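Local coordinates for aldehyde dehydrogenase (Anabaena variabilis, PDB 4H7N), which probably oxidises aldehydes to carboxylic acids with NAD+ as the hydride acceptor, at residues A[228-236]-A[437-445]; A[286-297]-A[340-350]. One frame throughout, in Å; residues are numbered along the deposited sequence.

Contact 1 of 2, residues A[228-236]-A[437-445]; sequences PAYLELGGK and FSGLGGSRV
Leu231 and Leu440 form an antiparallel hydrogen-bonded pair, Leu231 N giving to Leu440 O at 3.0 Å and Leu440 N returning to Leu231 O at 3.2 Å, so that the short strand 439-440 lines the strand that carries the predicted active-site residue Glu232. Within this chain, this adds an antiparallel strand to the mixed sheet of the Rossmann-like, coenzyme-binding part of the aldehyde dehydrogenase fold, where strand 205-209 pairs with 229-232 on its other side. The ladder runs on past the strand: Leu233 N donates to Ser438 O at 2.8 Å. Gly439 sits opposite Glu232, where a side chain would run into Leu231 O.

Beyond the ladder, Tyr230 does most of the touching. With CG anti to the backbone N (chi1 180°), its ring extends along the loop 441-444: Gly441 O and Gly442 O lie at the ring edge, and the Arg444 side chain crosses that of Tyr230 at about a right angle, the guanidinium plane turned 47° from the ring and Arg444 CG 3.5 Å from Tyr230 OH. A water lies 2.7 Å from Tyr230 OH and within bonding distance of Gly442 O. A phenylalanine in place of Tyr230 would probably leave this water without one of its partners. Arg444, whose NH2 is tied to Asp146 in a salt bridge, places a guanidinium face near the Glu232 carboxylate; Arg444 NH1 stands 3.5 Å from Glu232 OE2, an attraction of charges without a directed N-H. At the far end Ser438 OG donates to Gly234 O at 2.6 Å, in the carbonyl plane.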
# COMPACT_ATOMS: atom_id res chain seq x y z
N PRO A 228 3.86 6.64 1.38
CA PRO A 228 3.90 5.22 1.12
C PRO A 228 5.31 4.67 1.22
O PRO A 228 6.28 5.33 0.81
CB PRO A 228 3.45 5.10 -0.33
CG PRO A 228 2.81 6.40 -0.66
CD PRO A 228 3.50 7.40 0.19
N ALA A 229 5.40 3.46 1.75
CA ALA A 229 6.65 2.72 1.77
C ALA A 229 6.49 1.34 1.15
O ALA A 229 5.60 0.56 1.54
CB ALA A 229 7.13 2.60 3.21
N TYR A 230 7.38 1.01 0.22
CA TYR A 230 7.53 -0.33 -0.28
C TYR A 230 8.77 -0.92 0.36
O TYR A 230 9.88 -0.38 0.24
CB TYR A 230 7.60 -0.43 -1.80
CG TYR A 230 7.76 -1.89 -2.25
CD1 TYR A 230 6.65 -2.72 -2.42
CD2 TYR A 230 9.00 -2.44 -2.50
CE1 TYR A 230 6.79 -4.07 -2.76
CE2 TYR A 230 9.14 -3.78 -2.82
CZ TYR A 230 8.03 -4.58 -2.96
OH TYR A 230 8.13 -5.91 -3.31
N LEU A 231 8.59 -2.05 1.02
CA LEU A 231 9.63 -2.67 1.81
C LEU A 231 9.83 -4.15 1.45
O LEU A 231 8.87 -4.95 1.47
CB LEU A 231 9.29 -2.62 3.30
CG LEU A 231 8.87 -1.27 3.84
CD1 LEU A 231 8.35 -1.47 5.24
CD2 LEU A 231 10.02 -0.31 3.83
N GLU A 232 11.08 -4.52 1.24
CA GLU A 232 11.43 -5.93 1.02
C GLU A 232 12.61 -6.25 1.92
O GLU A 232 13.69 -5.68 1.76
CB GLU A 232 11.72 -6.19 -0.44
CG GLU A 232 11.57 -7.66 -0.82
CD GLU A 232 10.87 -7.88 -2.15
OE1 GLU A 232 9.78 -7.30 -2.43
OE2 GLU A 232 11.42 -8.69 -2.91
N LEU A 233 12.36 -7.07 2.94
CA LEU A 233 13.23 -7.11 4.13
C LEU A 233 13.89 -8.45 4.41
O LEU A 233 14.27 -8.76 5.52
CB LEU A 233 12.47 -6.70 5.38
CG LEU A 233 11.72 -5.37 5.31
CD1 LEU A 233 11.22 -4.99 6.69
CD2 LEU A 233 12.64 -4.30 4.72
N GLY A 234 14.06 -9.27 3.40
CA GLY A 234 14.83 -10.46 3.62
C GLY A 234 13.92 -11.64 3.88
O GLY A 234 12.68 -11.56 3.85
N GLY A 235 14.59 -12.76 4.03
CA GLY A 235 13.95 -14.04 4.03
C GLY A 235 14.79 -15.10 4.71
O GLY A 235 15.99 -14.93 4.93
N LYS A 236 14.12 -16.19 5.04
CA LYS A 236 14.77 -17.42 5.44
C LYS A 236 14.09 -18.55 4.66
O LYS A 236 13.38 -19.43 5.21
CB LYS A 236 14.64 -17.59 6.96
CG LYS A 236 15.55 -18.63 7.55
CD LYS A 236 16.94 -18.10 7.81
CE LYS A 236 17.86 -19.17 8.41
NZ LYS A 236 19.28 -18.80 8.22
N PHE A 437 7.33 -10.74 8.35
CA PHE A 437 8.20 -9.54 8.38
C PHE A 437 9.04 -9.35 7.13
O PHE A 437 9.92 -8.51 7.14
CB PHE A 437 9.12 -9.53 9.62
CG PHE A 437 8.38 -9.19 10.89
CD1 PHE A 437 8.12 -7.87 11.22
CD2 PHE A 437 7.87 -10.19 11.70
CE1 PHE A 437 7.40 -7.55 12.37
CE2 PHE A 437 7.16 -9.88 12.88
CZ PHE A 437 6.92 -8.55 13.20
N SER A 438 8.79 -10.12 6.10
CA SER A 438 9.58 -10.05 4.87
C SER A 438 9.24 -8.85 4.01
O SER A 438 9.99 -8.53 3.10
CB SER A 438 9.42 -11.32 4.09
OG SER A 438 10.27 -12.30 4.66
N GLY A 439 8.10 -8.21 4.26
CA GLY A 439 7.76 -7.00 3.54
C GLY A 439 6.36 -6.47 3.69
O GLY A 439 5.52 -7.08 4.35
N LEU A 440 6.18 -5.29 3.12
CA LEU A 440 4.88 -4.60 3.00
C LEU A 440 4.89 -3.77 1.73
O LEU A 440 5.94 -3.36 1.28
CB LEU A 440 4.68 -3.61 4.13
CG LEU A 440 4.40 -4.09 5.53
CD1 LEU A 440 4.37 -2.93 6.51
CD2 LEU A 440 3.12 -4.89 5.61
N GLY A 441 3.70 -3.42 1.25
CA GLY A 441 3.51 -2.46 0.18
C GLY A 441 3.12 -3.07 -1.17
O GLY A 441 3.19 -2.38 -2.20
N GLY A 442 2.74 -4.34 -1.20
CA GLY A 442 2.26 -4.95 -2.44
C GLY A 442 3.37 -5.69 -3.21
O GLY A 442 4.20 -6.36 -2.64
N SER A 443 3.32 -5.60 -4.52
CA SER A 443 4.19 -6.40 -5.37
C SER A 443 5.00 -5.47 -6.27
O SER A 443 4.47 -4.45 -6.71
CB SER A 443 3.34 -7.35 -6.24
OG SER A 443 4.21 -8.24 -6.90
N ARG A 444 6.25 -5.82 -6.53
CA ARG A 444 7.09 -5.07 -7.50
C ARG A 444 7.12 -5.77 -8.82
O ARG A 444 7.81 -5.36 -9.73
CB ARG A 444 8.51 -4.80 -6.99
CG ARG A 444 9.30 -6.00 -6.63
CD ARG A 444 10.78 -5.67 -6.57
NE ARG A 444 11.18 -4.62 -5.63
CZ ARG A 444 12.14 -4.77 -4.71
NH1 ARG A 444 12.76 -5.93 -4.55
NH2 ARG A 444 12.50 -3.75 -3.95
N VAL A 445 6.30 -6.80 -8.95
CA VAL A 445 6.28 -7.61 -10.15
C VAL A 445 5.01 -7.31 -10.91
O VAL A 445 3.96 -7.06 -10.34
CB VAL A 445 6.48 -9.11 -9.80
CG1 VAL A 445 5.95 -10.01 -10.91
CG2 VAL A 445 7.96 -9.38 -9.54
O HOH W 1 6.52 -8.08 -3.10

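Contact 2 of 2, residues A[286-297]-A[340-350]; sequences LIAKAHRLQLAY and LGGGWWCRPTV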
# COMPACT_ATOMS: atom_id res chain seq x y z
N LEU A 286 24.11 -33.90 -2.25
CA LEU A 286 24.34 -32.47 -2.08
C LEU A 286 25.81 -32.15 -1.81
O LEU A 286 26.40 -31.19 -2.40
CB LEU A 286 23.44 -31.90 -0.95
CG LEU A 286 23.30 -30.38 -0.92
CD1 LEU A 286 22.62 -29.83 -2.19
CD2 LEU A 286 22.51 -29.94 0.31
N ILE A 287 26.39 -32.92 -0.90
CA ILE A 287 27.82 -32.71 -0.61
C ILE A 287 28.67 -32.83 -1.87
O ILE A 287 29.54 -31.98 -2.12
CB ILE A 287 28.33 -33.64 0.48
CG1 ILE A 287 27.72 -33.25 1.82
CG2 ILE A 287 29.85 -33.54 0.60
CD1 ILE A 287 27.80 -34.38 2.83
N ALA A 288 28.45 -33.88 -2.64
CA ALA A 288 29.32 -34.15 -3.81
C ALA A 288 29.26 -32.96 -4.78
O ALA A 288 30.29 -32.48 -5.30
CB ALA A 288 28.92 -35.43 -4.51
N LYS A 289 28.04 -32.45 -5.01
CA LYS A 289 27.87 -31.30 -5.90
C LYS A 289 28.45 -30.02 -5.31
O LYS A 289 29.04 -29.21 -6.03
CB LYS A 289 26.36 -31.12 -6.30
CG LYS A 289 25.83 -32.31 -7.09
CD LYS A 289 24.33 -32.23 -7.32
CE LYS A 289 23.91 -33.25 -8.38
NZ LYS A 289 22.47 -33.11 -8.72
N ALA A 290 28.27 -29.80 -4.03
CA ALA A 290 28.81 -28.62 -3.37
C ALA A 290 30.33 -28.62 -3.40
O ALA A 290 30.98 -27.59 -3.64
CB ALA A 290 28.37 -28.59 -1.94
N HIS A 291 30.88 -29.79 -3.21
CA HIS A 291 32.30 -29.92 -3.12
C HIS A 291 32.95 -29.57 -4.48
O HIS A 291 34.06 -29.08 -4.49
CB HIS A 291 32.69 -31.30 -2.63
CG HIS A 291 34.10 -31.36 -2.20
ND1 HIS A 291 35.10 -31.93 -2.97
CD2 HIS A 291 34.72 -30.78 -1.15
CE1 HIS A 291 36.27 -31.76 -2.38
NE2 HIS A 291 36.07 -31.06 -1.27
N ARG A 292 32.24 -29.76 -5.60
CA ARG A 292 32.78 -29.40 -6.93
C ARG A 292 32.94 -27.88 -7.14
O ARG A 292 33.74 -27.47 -7.96
CB ARG A 292 31.94 -29.97 -8.07
CG ARG A 292 31.99 -31.49 -8.22
CD ARG A 292 30.75 -32.09 -8.89
NE ARG A 292 30.74 -31.95 -10.36
CZ ARG A 292 30.13 -30.98 -11.06
NH1 ARG A 292 29.45 -30.00 -10.46
NH2 ARG A 292 30.19 -30.99 -12.39
N LEU A 293 32.23 -27.03 -6.40
CA LEU A 293 32.30 -25.58 -6.62
C LEU A 293 33.62 -24.97 -6.11
O LEU A 293 34.11 -25.33 -5.05
CB LEU A 293 31.09 -24.87 -5.96
CG LEU A 293 29.71 -25.41 -6.40
CD1 LEU A 293 28.60 -24.62 -5.74
CD2 LEU A 293 29.60 -25.36 -7.91
N GLN A 294 34.16 -24.02 -6.86
CA GLN A 294 35.41 -23.36 -6.52
C GLN A 294 35.24 -21.89 -6.16
O GLN A 294 34.38 -21.19 -6.72
CB GLN A 294 36.40 -23.49 -7.70
CG GLN A 294 36.69 -24.94 -8.06
CD GLN A 294 37.42 -25.65 -6.92
OE1 GLN A 294 38.39 -25.13 -6.38
NE2 GLN A 294 36.93 -26.83 -6.53
N LEU A 295 36.06 -21.43 -5.22
CA LEU A 295 36.17 -20.02 -4.90
C LEU A 295 36.81 -19.30 -6.08
O LEU A 295 37.59 -19.88 -6.81
CB LEU A 295 37.03 -19.78 -3.67
CG LEU A 295 36.54 -20.43 -2.39
CD1 LEU A 295 37.43 -20.00 -1.25
CD2 LEU A 295 35.10 -20.01 -2.17
N ALA A 296 36.45 -18.04 -6.26
CA ALA A 296 36.99 -17.20 -7.31
C ALA A 296 38.27 -16.57 -6.77
O ALA A 296 38.42 -15.38 -6.68
CB ALA A 296 35.98 -16.14 -7.71
N TYR A 297 39.21 -17.45 -6.43
CA TYR A 297 40.42 -17.10 -5.77
C TYR A 297 41.49 -18.04 -6.31
O TYR A 297 41.27 -19.23 -6.40
CB TYR A 297 40.26 -17.32 -4.27
CG TYR A 297 41.51 -16.92 -3.57
CD1 TYR A 297 41.81 -15.58 -3.40
CD2 TYR A 297 42.45 -17.87 -3.16
CE1 TYR A 297 42.99 -15.18 -2.80
CE2 TYR A 297 43.64 -17.48 -2.55
CZ TYR A 297 43.90 -16.13 -2.38
OH TYR A 297 45.05 -15.70 -1.78
N LEU A 340 41.53 -14.64 2.78
CA LEU A 340 42.43 -15.03 1.70
C LEU A 340 42.65 -13.80 0.81
O LEU A 340 41.67 -13.16 0.32
CB LEU A 340 41.86 -16.17 0.89
CG LEU A 340 41.53 -17.49 1.61
CD1 LEU A 340 40.61 -18.28 0.71
CD2 LEU A 340 42.81 -18.27 1.94
N GLY A 341 43.92 -13.44 0.64
CA GLY A 341 44.31 -12.25 -0.11
C GLY A 341 43.73 -10.97 0.45
O GLY A 341 43.62 -9.96 -0.25
N GLY A 342 43.38 -10.99 1.73
CA GLY A 342 42.81 -9.83 2.39
C GLY A 342 41.29 -9.80 2.38
O GLY A 342 40.68 -8.96 3.05
N GLY A 343 40.66 -10.67 1.60
CA GLY A 343 39.20 -10.79 1.56
C GLY A 343 38.65 -11.88 2.47
O GLY A 343 39.39 -12.73 2.91
N TRP A 344 37.35 -11.85 2.73
CA TRP A 344 36.70 -12.90 3.51
C TRP A 344 35.94 -13.83 2.55
O TRP A 344 35.27 -13.37 1.62
CB TRP A 344 35.67 -12.32 4.50
CG TRP A 344 36.26 -11.62 5.69
CD1 TRP A 344 36.16 -10.29 5.98
CD2 TRP A 344 37.01 -12.22 6.76
NE1 TRP A 344 36.82 -10.02 7.15
CE2 TRP A 344 37.36 -11.18 7.65
CE3 TRP A 344 37.44 -13.53 7.03
CZ2 TRP A 344 38.10 -11.41 8.82
CZ3 TRP A 344 38.18 -13.76 8.17
CH2 TRP A 344 38.51 -12.70 9.06
N TRP A 345 36.00 -15.11 2.86
CA TRP A 345 35.47 -16.17 2.04
C TRP A 345 34.83 -17.28 2.89
O TRP A 345 35.22 -17.50 4.05
CB TRP A 345 36.57 -16.80 1.20
CG TRP A 345 37.36 -15.83 0.42
CD1 TRP A 345 38.39 -15.06 0.87
CD2 TRP A 345 37.21 -15.53 -0.97
NE1 TRP A 345 38.89 -14.28 -0.14
CE2 TRP A 345 38.19 -14.55 -1.29
CE3 TRP A 345 36.37 -15.99 -1.98
CZ2 TRP A 345 38.33 -14.03 -2.55
CZ3 TRP A 345 36.52 -15.48 -3.25
CH2 TRP A 345 37.50 -14.50 -3.52
N CYS A 346 33.84 -17.94 2.30
CA CYS A 346 33.25 -19.15 2.86
C CYS A 346 32.86 -20.05 1.71
O CYS A 346 32.19 -19.61 0.75
CB CYS A 346 32.00 -18.85 3.69
SG CYS A 346 31.41 -20.30 4.65
N ARG A 347 33.21 -21.30 1.82
CA ARG A 347 32.81 -22.27 0.82
C ARG A 347 31.41 -22.79 1.10
O ARG A 347 30.93 -22.75 2.24
CB ARG A 347 33.77 -23.46 0.76
CG ARG A 347 35.15 -23.13 0.24
CD ARG A 347 36.05 -24.36 0.28
NE ARG A 347 37.13 -24.16 -0.67
CZ ARG A 347 38.28 -23.54 -0.41
NH1 ARG A 347 38.55 -23.07 0.81
NH2 ARG A 347 39.17 -23.40 -1.38
N PRO A 348 30.76 -23.31 0.07
CA PRO A 348 29.50 -24.05 0.23
C PRO A 348 29.59 -25.05 1.38
O PRO A 348 30.54 -25.81 1.46
CB PRO A 348 29.34 -24.76 -1.11
CG PRO A 348 30.00 -23.84 -2.08
CD PRO A 348 31.22 -23.34 -1.34
N THR A 349 28.66 -24.95 2.31
CA THR A 349 28.73 -25.66 3.56
C THR A 349 27.47 -26.46 3.77
O THR A 349 26.39 -25.88 3.82
CB THR A 349 28.89 -24.65 4.68
OG1 THR A 349 30.11 -23.91 4.48
CG2 THR A 349 28.92 -25.28 6.03
N VAL A 350 27.60 -27.80 3.85
CA VAL A 350 26.47 -28.69 4.20
C VAL A 350 26.62 -29.11 5.66
O VAL A 350 27.68 -29.63 6.03
CB VAL A 350 26.42 -29.94 3.31
CG1 VAL A 350 25.26 -30.85 3.70
CG2 VAL A 350 26.32 -29.53 1.85
O HOH W 2 35.65 -24.87 -2.85
O HOH W 3 38.02 -23.16 -4.58
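Leu340 lays its CB over one face of the Tyr297 ring, 4.0 Å from the centroid and 15° off the ring normal, while its CD1 meets Leu295 CD1. At Gly341, the first corner of a type I' turn from Leu340 to Gly343, the backbone passes the hydroxyl end of Tyr297, where a side chain would be tight against Tyr297 CE1. The turn joins the two strands of a small hairpin, 338-340 and 343-345, and Trp345 folds back across it: NE1 donates to Leu340 O at 3.0 Å, an oxygen that Gly343 N also uses, and this bond fixes the turn of the indole. Tyr297 comes to that indole in two ways, with CB over the face of the six-membered ring and, its CG set anti to the backbone N (chi1 -178°), with its own ring edge toward the same ring in an offset edge-to-face pair, planes at 62°. Trp345 CH2 also lies 3.4 Å from Ala296 O, the carbonyl that accepts from Arg14.

Next, Arg347 crosses Leu295 at about a right angle, so that Leu295 CD1 stands over the centre of the guanidinium face, 3.7 Å from Arg347 CZ. Arg347 NH1 is paired with Glu338, and a water links Arg347 NE to Leu293 O. Pro348 then packs on helix 279-292: its CB touches Ala290 CB at 4.0 Å and its CG meets Leu293 CD1. Val350, on a strand of the seven-stranded sheet, completes this helix-on-sheet packing. Its CB and CG1 rest against Ile287 CG1, each at 3.9 Å, and CG2 reaches Leu286 CD2.

Overall arrangement
Contact 1 lies in the sheet of strand 229-232, while contact 2 packs a helix and a hairpin beside the sheet of strand 349-352. Contact 1 lies deep, its centre about 9 Å from the chain centre, and holds the predicted active-site residue Glu232; contact 2 sits about 24 Å out, well away from the active site. Their centres are 30 Å apart and their nearest atoms about 11 Å apart, so they do not touch. In sequence, both segments of contact 2 fall between 228-236 and 437-445. The chain leaves contact 1 through Lys236 into strand 237-241, a member of the same sheet as strand 349-352. The ring of Phe437 meets that of Phe226 of the second subunit, and Leu293 packs on Phe472 there.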